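Local coordinates for protein transcriptional regulator (Thermus thermophilus, PDB 2H0A) that probably acts as a CcpA-like transcriptional regulator, a repressor type whose core resembles a periplasmic binding protein, at residues E12-L17 with A62-T67; Y95-L100 with E257-P262; A118-E123 with E136-F141; T160-E165 with A186-V191; L213-H218 with I229-E234. All coordinates share one frame; numbering follows the deposited sequence.

Contact 1: residues E12-L17 with A62-T67; sequences EFYRRL and ASYDLT
Y14 reaches from helix 12-25 to A62 and S63, at the end of strand 58-62 and in the loop that follows. Its CB leaves the helix beside the strand end rather than straight at it, and chi1 of -64° sets CG anti to the carbonyl carbon. Beyond CG, one face of the ring has F13 CD2 lying 3.6 Å above its plane, offset toward the rim. The CE1 edge comes 4.2 Å from A62 CB, a spot where a methyl gives the ring room to pass. Y14 CE1 and CZ lie 3.2 and 3.3 Å from S63 OG, at the ring's edge near its plane. At the tip, Y14 OH donates to S63 OG across 2.6 Å, while Y64 CE1 lies 4.0 Å from the same Y14 OH. S63 OG also bonds to D85, so a small hydroxyl suits a place where it can serve two partners. F13 CE2 approaches S63 OG as well, to 3.6 Å, and L17 CD2 packs on A62 CB at 3.8 Å. A phenylalanine at Y14 would keep the ring beside A62 but would probably leave S63 OG without this donor, with D85 still its partner. The start of a helix set against the loop beyond the C-terminal end of a parallel strand is characteristic of the alpha/beta lobes of periplasmic-binding-protein-like folds, whose relatives bind effectors near such loops.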
# COMPACT_ATOMS: atom_id res chain seq x y z
N GLU A 12 -6.96 -4.78 5.87
CA GLU A 12 -8.19 -5.29 6.48
C GLU A 12 -7.87 -6.10 7.74
O GLU A 12 -8.70 -6.22 8.64
CB GLU A 12 -8.96 -6.14 5.48
CG GLU A 12 -10.17 -6.86 6.07
CD GLU A 12 -11.31 -5.92 6.42
OE1 GLU A 12 -11.03 -4.75 6.78
OE2 GLU A 12 -12.48 -6.35 6.36
N PHE A 13 -6.66 -6.66 7.79
CA PHE A 13 -6.23 -7.47 8.92
C PHE A 13 -6.14 -6.64 10.18
O PHE A 13 -6.38 -7.13 11.29
CB PHE A 13 -4.87 -8.09 8.62
CG PHE A 13 -4.30 -8.91 9.75
CD1 PHE A 13 -4.80 -10.18 10.03
CD2 PHE A 13 -3.26 -8.42 10.53
CE1 PHE A 13 -4.26 -10.94 11.07
CE2 PHE A 13 -2.72 -9.18 11.57
CZ PHE A 13 -3.22 -10.44 11.84
N TYR A 14 -5.78 -5.37 10.02
CA TYR A 14 -5.67 -4.50 11.17
C TYR A 14 -7.01 -3.89 11.51
O TYR A 14 -7.26 -3.56 12.66
CB TYR A 14 -4.60 -3.44 10.92
CG TYR A 14 -3.25 -4.09 10.75
CD1 TYR A 14 -2.57 -4.62 11.86
CD2 TYR A 14 -2.72 -4.32 9.49
CE1 TYR A 14 -1.42 -5.37 11.70
CE2 TYR A 14 -1.56 -5.07 9.31
CZ TYR A 14 -0.92 -5.60 10.42
OH TYR A 14 0.20 -6.39 10.25
N ARG A 15 -7.88 -3.77 10.52
CA ARG A 15 -9.19 -3.21 10.82
C ARG A 15 -9.88 -4.20 11.74
O ARG A 15 -10.40 -3.83 12.79
CB ARG A 15 -10.03 -3.00 9.56
CG ARG A 15 -11.37 -2.32 9.85
CD ARG A 15 -12.37 -2.42 8.71
NE ARG A 15 -12.88 -3.77 8.52
CZ ARG A 15 -13.59 -4.44 9.43
NH1 ARG A 15 -13.88 -3.88 10.60
NH2 ARG A 15 -14.00 -5.67 9.18
N ARG A 16 -9.88 -5.47 11.33
CA ARG A 16 -10.51 -6.54 12.10
C ARG A 16 -9.86 -6.73 13.47
O ARG A 16 -10.54 -7.04 14.44
CB ARG A 16 -10.44 -7.87 11.35
CG ARG A 16 -11.08 -7.85 9.98
CD ARG A 16 -10.73 -9.13 9.24
NE ARG A 16 -11.24 -10.30 9.94
CZ ARG A 16 -10.88 -11.55 9.67
NH1 ARG A 16 -10.01 -11.80 8.71
NH2 ARG A 16 -11.39 -12.55 10.38
N LEU A 17 -8.55 -6.53 13.52
CA LEU A 17 -7.79 -6.69 14.75
C LEU A 17 -8.23 -5.67 15.79
O LEU A 17 -8.44 -6.01 16.95
CB LEU A 17 -6.29 -6.52 14.46
CG LEU A 17 -5.34 -7.21 15.43
CD1 LEU A 17 -5.51 -8.72 15.30
CD2 LEU A 17 -3.91 -6.83 15.12
N ALA A 62 1.10 -4.79 17.50
CA ALA A 62 0.62 -5.68 16.44
C ALA A 62 1.63 -6.09 15.36
O ALA A 62 2.43 -5.28 14.88
CB ALA A 62 -0.62 -5.08 15.79
N SER A 63 1.57 -7.37 15.00
CA SER A 63 2.38 -8.00 13.96
C SER A 63 3.89 -7.86 13.99
O SER A 63 4.60 -8.73 13.51
CB SER A 63 1.89 -7.55 12.58
OG SER A 63 0.52 -7.86 12.43
N TYR A 64 4.41 -6.77 14.56
CA TYR A 64 5.86 -6.59 14.60
C TYR A 64 6.43 -6.60 16.00
O TYR A 64 5.95 -5.90 16.89
CB TYR A 64 6.23 -5.32 13.84
CG TYR A 64 5.78 -5.41 12.41
CD1 TYR A 64 4.46 -5.13 12.05
CD2 TYR A 64 6.66 -5.86 11.42
CE1 TYR A 64 4.02 -5.31 10.73
CE2 TYR A 64 6.23 -6.04 10.11
CZ TYR A 64 4.91 -5.77 9.77
OH TYR A 64 4.49 -5.96 8.47
N ASP A 65 7.49 -7.39 16.18
CA ASP A 65 8.08 -7.58 17.49
C ASP A 65 8.99 -6.57 18.20
O ASP A 65 8.53 -5.55 18.69
CB ASP A 65 8.76 -8.96 17.54
CG ASP A 65 9.35 -9.27 18.90
OD1 ASP A 65 8.80 -8.79 19.91
OD2 ASP A 65 10.36 -10.00 18.96
N LEU A 66 10.27 -6.90 18.27
CA LEU A 66 11.24 -6.09 19.01
C LEU A 66 11.93 -4.93 18.32
O LEU A 66 11.61 -4.54 17.20
CB LEU A 66 12.30 -7.03 19.63
CG LEU A 66 13.10 -7.97 18.71
CD1 LEU A 66 14.36 -7.25 18.23
CD2 LEU A 66 13.49 -9.25 19.45
N THR A 67 12.88 -4.35 19.05
CA THR A 67 13.69 -3.21 18.61
C THR A 67 13.89 -3.13 17.10
O THR A 67 14.63 -3.92 16.52
CB THR A 67 15.07 -3.24 19.31
OG1 THR A 67 15.69 -4.52 19.09
CG2 THR A 67 14.92 -3.02 20.81

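Contact 2: residues Y95-L100 with E257-P262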
# COMPACT_ATOMS: atom_id res chain seq x y z
N TYR A 95 -1.14 -15.23 19.20
CA TYR A 95 -0.66 -15.46 17.85
C TYR A 95 -1.38 -16.63 17.22
O TYR A 95 -2.05 -17.39 17.90
CB TYR A 95 0.85 -15.75 17.85
CG TYR A 95 1.20 -16.97 18.65
CD1 TYR A 95 1.26 -16.92 20.05
CD2 TYR A 95 1.42 -18.20 18.02
CE1 TYR A 95 1.52 -18.06 20.80
CE2 TYR A 95 1.68 -19.35 18.77
CZ TYR A 95 1.73 -19.27 20.15
OH TYR A 95 1.96 -20.41 20.90
N LEU A 96 -1.22 -16.77 15.90
CA LEU A 96 -1.86 -17.84 15.15
C LEU A 96 -0.86 -18.90 14.72
O LEU A 96 0.31 -18.60 14.48
CB LEU A 96 -2.53 -17.28 13.90
CG LEU A 96 -3.43 -18.28 13.19
CD1 LEU A 96 -4.85 -18.05 13.65
CD2 LEU A 96 -3.33 -18.13 11.69
N ASP A 97 -1.32 -20.14 14.61
CA ASP A 97 -0.46 -21.23 14.14
C ASP A 97 -0.52 -21.19 12.61
O ASP A 97 -1.31 -21.91 11.99
CB ASP A 97 -0.99 -22.58 14.64
CG ASP A 97 -0.02 -23.72 14.36
OD1 ASP A 97 0.55 -23.79 13.25
OD2 ASP A 97 0.18 -24.56 15.26
N ASN A 98 0.29 -20.33 12.01
CA ASN A 98 0.32 -20.19 10.56
C ASN A 98 0.85 -21.40 9.80
O ASN A 98 0.49 -21.59 8.64
CB ASN A 98 1.13 -18.95 10.17
CG ASN A 98 0.30 -17.69 10.18
OD1 ASN A 98 -0.50 -17.44 9.26
ND2 ASN A 98 0.45 -16.88 11.23
N ARG A 99 1.71 -22.20 10.43
CA ARG A 99 2.25 -23.39 9.78
C ARG A 99 1.08 -24.32 9.54
O ARG A 99 0.94 -24.91 8.47
CB ARG A 99 3.30 -24.07 10.65
CG ARG A 99 4.27 -24.93 9.86
CD ARG A 99 4.98 -25.92 10.75
NE ARG A 99 6.12 -26.54 10.07
CZ ARG A 99 7.27 -25.91 9.82
NH1 ARG A 99 7.44 -24.64 10.19
NH2 ARG A 99 8.25 -26.55 9.20
N LEU A 100 0.25 -24.46 10.56
CA LEU A 100 -0.96 -25.25 10.44
C LEU A 100 -1.80 -24.28 9.61
O LEU A 100 -1.73 -23.06 9.81
CB LEU A 100 -1.59 -25.44 11.82
CG LEU A 100 -2.98 -26.09 11.85
CD1 LEU A 100 -2.86 -27.57 11.54
CD2 LEU A 100 -3.60 -25.88 13.21
N GLU A 257 1.00 -16.69 27.06
CA GLU A 257 0.96 -16.97 25.63
C GLU A 257 -0.37 -17.62 25.25
O GLU A 257 -0.89 -18.47 25.97
CB GLU A 257 2.14 -17.87 25.31
CG GLU A 257 2.18 -18.43 23.92
CD GLU A 257 3.36 -19.37 23.71
OE1 GLU A 257 4.52 -18.89 23.64
OE2 GLU A 257 3.13 -20.59 23.62
N VAL A 258 -0.93 -17.20 24.11
CA VAL A 258 -2.20 -17.75 23.61
C VAL A 258 -2.12 -17.96 22.10
O VAL A 258 -1.89 -17.02 21.33
CB VAL A 258 -3.40 -16.83 23.95
CG1 VAL A 258 -4.65 -17.32 23.24
CG2 VAL A 258 -3.65 -16.83 25.45
N ARG A 259 -2.34 -19.20 21.69
CA ARG A 259 -2.27 -19.60 20.29
C ARG A 259 -3.62 -19.93 19.67
O ARG A 259 -4.40 -20.74 20.21
CB ARG A 259 -1.31 -20.80 20.18
CG ARG A 259 -1.46 -21.66 18.94
CD ARG A 259 -0.53 -22.87 19.06
NE ARG A 259 -0.75 -23.86 18.01
CZ ARG A 259 -1.79 -24.68 17.96
NH1 ARG A 259 -2.72 -24.66 18.91
NH2 ARG A 259 -1.93 -25.51 16.93
N PHE A 260 -3.91 -19.30 18.54
CA PHE A 260 -5.16 -19.52 17.83
C PHE A 260 -4.91 -20.46 16.65
O PHE A 260 -3.77 -20.64 16.23
CB PHE A 260 -5.74 -18.19 17.35
CG PHE A 260 -6.39 -17.38 18.43
CD1 PHE A 260 -5.63 -16.81 19.45
CD2 PHE A 260 -7.77 -17.19 18.44
CE1 PHE A 260 -6.24 -16.06 20.46
CE2 PHE A 260 -8.39 -16.44 19.45
CZ PHE A 260 -7.63 -15.88 20.46
N GLU A 261 -5.98 -21.06 16.12
CA GLU A 261 -5.84 -21.96 14.98
C GLU A 261 -6.73 -21.51 13.83
O GLU A 261 -7.87 -21.12 14.04
CB GLU A 261 -6.22 -23.41 15.34
CG GLU A 261 -5.40 -24.05 16.45
CD GLU A 261 -5.69 -25.54 16.61
OE1 GLU A 261 -6.87 -25.94 16.53
OE2 GLU A 261 -4.73 -26.32 16.83
N PRO A 262 -6.21 -21.57 12.60
CA PRO A 262 -6.97 -21.18 11.42
C PRO A 262 -7.84 -22.35 10.98
O PRO A 262 -7.59 -23.49 11.37
CB PRO A 262 -5.88 -20.86 10.42
CG PRO A 262 -4.85 -21.89 10.75
CD PRO A 262 -4.81 -21.86 12.26
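The Y95 ring has R259 CA over one face, 4.0 Å above its plane and offset toward the rim, with E257 CG at its edge. A chi1 of 60° puts CG between the backbone N and the carbonyl carbon, and the ring ends beside R259; Y95 OH makes a weak bond to E257 OE2. The second flat group, the R259 guanidinium, has D97 OD2 at its edge and in its plane, the carboxylate turned 80° against it. NE (3.0 Å) and NH2 (2.9 Å) of R259 both grip that one oxygen, D97 OD2. D97 OD1 instead accepts from L100 N at 2.8 Å, capping the turn into helix 99-109. Backbone bonds of a parallel pairing, Y95 N to V258 O, F260 N to Y95 O and D97 N to F260 O, join the strands. L96 and F260 point to the sheet face opposite that of Y95 and R259, where L96 CD1 meets F260 CB at 3.8 Å and L96 CD2 meets P262 CB. R259 NH2 also holds E261 OE2 at 2.9 Å. One arginine thus bridges two acids, D97 OD2 and E261 OE2 lying 5.4 Å apart, which would offset their repulsion and probably keep both ionised.

Contact 3: residues A118-E123 with E136-F141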
# COMPACT_ATOMS: atom_id res chain seq x y z
N ALA A 118 1.38 -21.68 -5.95
CA ALA A 118 1.27 -20.90 -4.73
C ALA A 118 1.79 -19.48 -4.95
O ALA A 118 2.69 -19.25 -5.77
CB ALA A 118 2.04 -21.57 -3.61
N ILE A 119 1.21 -18.54 -4.21
CA ILE A 119 1.62 -17.15 -4.30
C ILE A 119 2.19 -16.76 -2.94
O ILE A 119 1.54 -16.95 -1.90
CB ILE A 119 0.42 -16.22 -4.65
CG1 ILE A 119 -0.26 -16.71 -5.93
CG2 ILE A 119 0.91 -14.79 -4.87
CD1 ILE A 119 -1.41 -15.86 -6.38
N ALA A 120 3.41 -16.23 -2.94
CA ALA A 120 4.08 -15.81 -1.72
C ALA A 120 4.19 -14.30 -1.68
O ALA A 120 4.70 -13.67 -2.61
CB ALA A 120 5.46 -16.45 -1.66
N VAL A 121 3.69 -13.71 -0.60
CA VAL A 121 3.73 -12.26 -0.44
C VAL A 121 5.10 -11.81 0.07
O VAL A 121 5.60 -12.31 1.08
CB VAL A 121 2.64 -11.78 0.53
CG1 VAL A 121 2.69 -10.27 0.67
CG2 VAL A 121 1.28 -12.24 0.03
N GLU A 122 5.69 -10.85 -0.64
CA GLU A 122 7.01 -10.33 -0.32
C GLU A 122 6.98 -8.82 -0.05
O GLU A 122 7.15 -8.02 -0.97
CB GLU A 122 7.97 -10.63 -1.47
CG GLU A 122 9.42 -10.23 -1.25
CD GLU A 122 10.13 -11.14 -0.26
OE1 GLU A 122 10.16 -12.37 -0.49
OE2 GLU A 122 10.67 -10.62 0.74
N GLU A 123 6.76 -8.44 1.20
CA GLU A 123 6.74 -7.03 1.57
C GLU A 123 8.01 -6.69 2.34
O GLU A 123 8.35 -7.34 3.33
CB GLU A 123 5.52 -6.71 2.44
CG GLU A 123 4.21 -6.66 1.68
CD GLU A 123 4.26 -5.73 0.49
OE1 GLU A 123 5.01 -4.73 0.55
OE2 GLU A 123 3.54 -5.99 -0.50
N GLU A 136 6.08 -19.36 7.43
CA GLU A 136 5.43 -20.47 8.13
C GLU A 136 4.35 -21.10 7.27
O GLU A 136 4.30 -22.32 7.12
CB GLU A 136 4.84 -19.97 9.46
CG GLU A 136 5.89 -19.61 10.50
CD GLU A 136 6.56 -20.84 11.11
OE1 GLU A 136 6.76 -21.84 10.40
OE2 GLU A 136 6.91 -20.79 12.31
N ARG A 137 3.47 -20.28 6.70
CA ARG A 137 2.41 -20.79 5.85
C ARG A 137 2.98 -21.66 4.73
O ARG A 137 2.46 -22.73 4.43
CB ARG A 137 1.62 -19.65 5.20
CG ARG A 137 0.92 -18.74 6.17
CD ARG A 137 0.28 -17.57 5.47
NE ARG A 137 -0.32 -16.70 6.47
CZ ARG A 137 -0.95 -15.57 6.21
NH2 ARG A 137 -1.44 -14.87 7.23
N MET A 138 4.05 -21.17 4.12
CA MET A 138 4.68 -21.88 3.01
C MET A 138 5.35 -23.19 3.43
O MET A 138 5.36 -24.15 2.67
CB MET A 138 5.69 -20.97 2.29
CG MET A 138 6.15 -21.50 0.92
SD MET A 138 4.82 -21.81 -0.29
CE MET A 138 4.43 -20.17 -0.78
N ALA A 139 5.89 -23.23 4.65
CA ALA A 139 6.55 -24.43 5.14
C ALA A 139 5.55 -25.56 5.39
O ALA A 139 5.82 -26.71 5.05
CB ALA A 139 7.30 -24.13 6.42
N GLY A 140 4.40 -25.22 5.96
CA GLY A 140 3.38 -26.21 6.22
C GLY A 140 2.74 -26.65 4.92
O GLY A 140 2.33 -27.80 4.76
N PHE A 141 2.66 -25.72 3.99
CA PHE A 141 2.09 -25.99 2.68
C PHE A 141 2.90 -27.08 2.02
O PHE A 141 2.36 -28.06 1.51
CB PHE A 141 2.11 -24.74 1.81
CG PHE A 141 1.39 -24.89 0.50
CD1 PHE A 141 0.02 -25.12 0.46
CD2 PHE A 141 2.08 -24.80 -0.71
CE1 PHE A 141 -0.66 -25.25 -0.76
CE2 PHE A 141 1.41 -24.93 -1.93
CZ PHE A 141 0.04 -25.15 -1.95
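M138 CE touches two alanine methyls of strand 116-121, A118 CB and A120 CB, each at 4.0 Å. The chain gets there by a bend: CG stands anti to the backbone N, and chi2 of 57° followed by chi3 of 76° folds CE over the strand. F141, one turn further along the helix, brings CE2 to 3.8 Å from A118 CB, at an oblique approach to its ring. Methyl side chains suit this surface because they let a helix carrying two long side chains lie against the sheet, and the flexible methionine chain can bring its terminal methyl to both. Helix 133-147 is the connection of a beta-alpha-beta crossover from strand 116-121 to its parallel neighbour, strand 157-160; the axes of 118-121 and 136-141 pass at 10.0 Å, running nearly antiparallel at 156°. Farther out, F141 stacks on F185 and meets F152 edge-to-face, which probably limits how its ring can turn, while M138 also rests on L157. I119 points away from this helix and packs on helices 164-175 and 189-200.

Contact 4: residues T160-E165 with A186-V191; sequences TRHSQE and AGADQV
Where H162 meets Q190, chi1 of 179° sets CG of H162 anti to the backbone N, and the ring it carries ends nearer 186-191 than CB does. Q190 meets that ring with CB, which points toward 160-165, while its own first torsion only sends CG onward beside H162 CE1. The site pairs the starts of two helices, 164-175 and 189-200, both following parallel strands of the same alpha/beta lobe. Q190 CB sits over one face of the H162 ring, 4.0 Å from its centroid and 29° off the normal, a CH-pi contact. A188 CB lies at the ring edge, 3.5 Å from H162 CD2, where a small methyl fits beside the ring. A glycine in place of Q190 would remove CB and probably leave this ring face without its CH-pi partner and the imidazole freer to turn. S163 is the N-cap of its helix, its OG bonded to G166 N, and S163 O lies 3.3 Å from V191 CA. Between the two segments, one water bonds H162 NE2 and accepts from Q190 N, each at 3.0 Å.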
# COMPACT_ATOMS: atom_id res chain seq x y z
N THR A 160 5.25 -11.96 -5.07
CA THR A 160 4.75 -10.64 -5.44
C THR A 160 4.31 -9.83 -4.21
O THR A 160 4.60 -10.21 -3.08
CB THR A 160 3.58 -10.77 -6.45
OG1 THR A 160 3.14 -9.46 -6.84
CG2 THR A 160 2.41 -11.55 -5.86
N ARG A 161 3.63 -8.72 -4.43
CA ARG A 161 3.17 -7.86 -3.34
C ARG A 161 1.76 -8.23 -2.91
O ARG A 161 1.05 -8.94 -3.62
CB ARG A 161 3.19 -6.39 -3.76
CG ARG A 161 4.39 -5.95 -4.58
CD ARG A 161 5.62 -5.67 -3.74
NE ARG A 161 5.34 -4.77 -2.62
CZ ARG A 161 4.75 -3.58 -2.73
NH1 ARG A 161 4.36 -3.13 -3.91
NH2 ARG A 161 4.54 -2.84 -1.64
N HIS A 162 1.37 -7.74 -1.74
CA HIS A 162 0.05 -8.02 -1.18
C HIS A 162 -1.00 -7.12 -1.83
O HIS A 162 -1.43 -6.13 -1.26
CB HIS A 162 0.10 -7.82 0.34
CG HIS A 162 -1.22 -8.05 1.03
ND1 HIS A 162 -2.03 -7.01 1.44
CD2 HIS A 162 -1.85 -9.19 1.39
CE1 HIS A 162 -3.11 -7.51 2.02
NE2 HIS A 162 -3.03 -8.83 2.00
N SER A 163 -1.42 -7.49 -3.03
CA SER A 163 -2.42 -6.74 -3.78
C SER A 163 -3.16 -7.64 -4.75
O SER A 163 -2.76 -8.78 -5.00
CB SER A 163 -1.77 -5.60 -4.58
OG SER A 163 -0.98 -6.11 -5.65
N GLN A 164 -4.23 -7.10 -5.32
CA GLN A 164 -5.02 -7.84 -6.28
C GLN A 164 -4.25 -7.90 -7.59
O GLN A 164 -4.36 -8.86 -8.35
CB GLN A 164 -6.35 -7.16 -6.50
CG GLN A 164 -7.10 -6.81 -5.24
CD GLN A 164 -8.56 -6.55 -5.50
OE1 GLN A 164 -9.25 -5.96 -4.67
NE2 GLN A 164 -9.05 -6.99 -6.66
N GLU A 165 -3.47 -6.86 -7.85
CA GLU A 165 -2.67 -6.80 -9.06
C GLU A 165 -1.64 -7.92 -9.05
O GLU A 165 -1.37 -8.53 -10.09
CB GLU A 165 -1.98 -5.44 -9.19
CG GLU A 165 -2.92 -4.26 -9.40
CD GLU A 165 -3.66 -3.86 -8.13
OE1 GLU A 165 -2.99 -3.60 -7.11
OE2 GLU A 165 -4.91 -3.79 -8.17
N ALA A 186 -3.38 -18.56 -3.03
CA ALA A 186 -3.07 -17.13 -3.02
C ALA A 186 -2.17 -16.72 -1.88
O ALA A 186 -1.26 -15.92 -2.08
CB ALA A 186 -4.35 -16.32 -2.97
N GLY A 187 -2.41 -17.25 -0.69
CA GLY A 187 -1.57 -16.89 0.44
C GLY A 187 -2.16 -15.74 1.23
O GLY A 187 -1.83 -15.57 2.40
N ALA A 188 -3.01 -14.95 0.59
CA ALA A 188 -3.70 -13.81 1.21
C ALA A 188 -4.99 -13.57 0.43
O ALA A 188 -5.02 -13.73 -0.80
CB ALA A 188 -2.82 -12.58 1.17
N ASP A 189 -6.06 -13.20 1.12
CA ASP A 189 -7.32 -12.99 0.44
C ASP A 189 -7.28 -11.87 -0.60
O ASP A 189 -7.88 -11.98 -1.67
CB ASP A 189 -8.44 -12.73 1.45
CG ASP A 189 -8.77 -13.96 2.28
OD1 ASP A 189 -8.49 -15.09 1.81
OD2 ASP A 189 -9.33 -13.80 3.38
N GLN A 190 -6.55 -10.80 -0.30
CA GLN A 190 -6.44 -9.66 -1.22
C GLN A 190 -5.89 -10.12 -2.58
O GLN A 190 -6.41 -9.76 -3.64
CB GLN A 190 -5.52 -8.60 -0.59
CG GLN A 190 -5.62 -7.22 -1.21
CD GLN A 190 -7.04 -6.72 -1.31
OE1 GLN A 190 -7.59 -6.58 -2.40
NE2 GLN A 190 -7.65 -6.46 -0.16
N VAL A 191 -4.84 -10.93 -2.54
CA VAL A 191 -4.20 -11.47 -3.74
C VAL A 191 -5.16 -12.44 -4.43
O VAL A 191 -5.27 -12.45 -5.66
CB VAL A 191 -2.89 -12.19 -3.34
CG1 VAL A 191 -2.16 -12.70 -4.56
CG2 VAL A 191 -2.01 -11.24 -2.53
O HOH W 1 -5.41 -10.62 2.44

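Contact 5: residues L213-H218 with I229-E234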
# COMPACT_ATOMS: atom_id res chain seq x y z
N LEU A 213 -7.69 -20.52 -3.41
CA LEU A 213 -7.71 -20.68 -1.98
C LEU A 213 -6.91 -19.56 -1.36
O LEU A 213 -5.70 -19.49 -1.54
CB LEU A 213 -7.09 -22.02 -1.59
CG LEU A 213 -7.04 -22.34 -0.09
CD1 LEU A 213 -8.45 -22.34 0.49
CD2 LEU A 213 -6.39 -23.69 0.11
N GLY A 214 -7.59 -18.66 -0.65
CA GLY A 214 -6.93 -17.55 -0.01
C GLY A 214 -6.53 -17.86 1.43
O GLY A 214 -6.65 -18.99 1.88
N PHE A 215 -6.06 -16.84 2.14
CA PHE A 215 -5.64 -16.97 3.53
C PHE A 215 -6.21 -15.69 4.15
O PHE A 215 -6.33 -14.69 3.46
CB PHE A 215 -4.13 -17.18 3.61
CG PHE A 215 -3.68 -17.78 4.89
CD1 PHE A 215 -3.71 -17.05 6.07
CD2 PHE A 215 -3.22 -19.10 4.92
CE1 PHE A 215 -3.30 -17.63 7.28
CE2 PHE A 215 -2.81 -19.69 6.12
CZ PHE A 215 -2.85 -18.95 7.30
N ASP A 216 -6.54 -15.75 5.43
CA ASP A 216 -7.11 -14.63 6.20
C ASP A 216 -8.61 -14.51 6.45
O ASP A 216 -9.05 -13.66 7.21
CB ASP A 216 -7.01 -13.29 5.45
CG ASP A 216 -5.65 -12.61 5.62
OD1 ASP A 216 -4.88 -12.95 6.55
OD2 ASP A 216 -5.36 -11.70 4.82
N GLY A 217 -9.40 -15.37 5.82
CA GLY A 217 -10.83 -15.33 6.05
C GLY A 217 -11.54 -13.99 6.20
O GLY A 217 -12.46 -13.84 7.01
N HIS A 218 -11.07 -12.98 5.47
CA HIS A 218 -11.66 -11.65 5.54
C HIS A 218 -13.14 -11.62 5.21
O HIS A 218 -13.64 -12.45 4.45
CB HIS A 218 -10.94 -10.68 4.61
CG HIS A 218 -9.59 -10.29 5.08
ND1 HIS A 218 -9.29 -10.09 6.41
CD2 HIS A 218 -8.45 -10.03 4.40
CE1 HIS A 218 -8.03 -9.74 6.53
NE2 HIS A 218 -7.49 -9.69 5.33
N ILE A 229 -8.38 -19.98 4.15
CA ILE A 229 -7.94 -20.50 5.43
C ILE A 229 -8.23 -19.30 6.34
O ILE A 229 -7.47 -18.33 6.36
CB ILE A 229 -6.41 -20.79 5.45
CG1 ILE A 229 -6.05 -21.81 4.37
CG2 ILE A 229 -5.98 -21.29 6.83
CD1 ILE A 229 -6.72 -23.14 4.59
N ALA A 230 -9.33 -19.37 7.07
CA ALA A 230 -9.75 -18.26 7.93
C ALA A 230 -9.05 -18.09 9.27
O ALA A 230 -8.88 -19.04 10.03
CB ALA A 230 -11.27 -18.33 8.15
N GLN A 231 -8.64 -16.85 9.54
CA GLN A 231 -8.00 -16.46 10.79
C GLN A 231 -9.04 -15.75 11.66
O GLN A 231 -9.84 -14.98 11.15
CB GLN A 231 -6.88 -15.46 10.55
CG GLN A 231 -5.69 -15.93 9.77
CD GLN A 231 -4.56 -14.92 9.85
OE1 GLN A 231 -3.95 -14.74 10.91
NE2 GLN A 231 -4.29 -14.23 8.74
N PRO A 232 -9.04 -16.02 12.98
CA PRO A 232 -9.99 -15.39 13.92
C PRO A 232 -9.36 -14.10 14.43
O PRO A 232 -9.09 -13.96 15.62
CB PRO A 232 -10.12 -16.44 15.01
CG PRO A 232 -8.70 -17.01 15.07
CD PRO A 232 -8.34 -17.15 13.62
N VAL A 233 -9.13 -13.17 13.51
CA VAL A 233 -8.47 -11.90 13.80
C VAL A 233 -9.10 -11.03 14.88
O VAL A 233 -8.40 -10.46 15.71
CB VAL A 233 -8.29 -11.08 12.50
CG1 VAL A 233 -7.40 -9.89 12.75
CG2 VAL A 233 -7.69 -11.96 11.42
N GLU A 234 -10.42 -10.92 14.88
CA GLU A 234 -11.09 -10.12 15.90
C GLU A 234 -10.86 -10.76 17.26
O GLU A 234 -10.45 -10.09 18.21
CB GLU A 234 -12.59 -10.01 15.61
CG GLU A 234 -12.91 -9.40 14.26
CD GLU A 234 -12.87 -10.41 13.13
OE1 GLU A 234 -11.97 -11.28 13.14
OE2 GLU A 234 -13.72 -10.33 12.22
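The F215 ring lies with one face against I229, whose CB is 4.0 Å from the ring centroid and 27° off the normal, a CH-pi contact; I229 CG2 adds an approach of 3.6 Å to F215 CE2. The two side chains meet at a slant, and a beta-branched residue suits the spot because CB and CG2 both reach the ring. Q231 crosses F215 at about a right angle, its NE2 at the ring's edge and in its plane. D216 and Q231 run side by side instead, carboxylate and amide 24° apart, with a weak bond from Q231 NE2 to D216 OD1. These strands are the parallel pair of a beta-alpha-beta unit, 210-215 and 227-230 joined through helix 220-224. I229 N bonds G214 O at 3.0 Å, and D216 N bonds I229 O at 2.9 Å. G217 follows with positive phi, where any side chain would collide with A230 CB. F215 also makes a cation-pi contact with R137, and R16 of helix 12-25 bonds the carbonyls of D216 and Q231.

In the fold
From the N terminus, contact 1 closes first, tying helix 12-25 to the loop after strand 58-62, and is finished before any other opens. Contact 2 then opens at 95-100 and closes only at 257-262, a long loop that encloses contacts 3, 4 and 5. Those three follow one another in series without crossing. Strand 257-265 returns beside strand 92-96 and also neighbours strand 227-230, so contacts 2 and 5 share the sheet. R16 ties contact 1 to contact 5 through the carbonyls of D216 and Q231. N98 and R99 tie contact 2 to helix 133-147 of contact 3, E123 and R161 link contacts 3 and 4, and D189 joins contact 4 to H218 of contact 5.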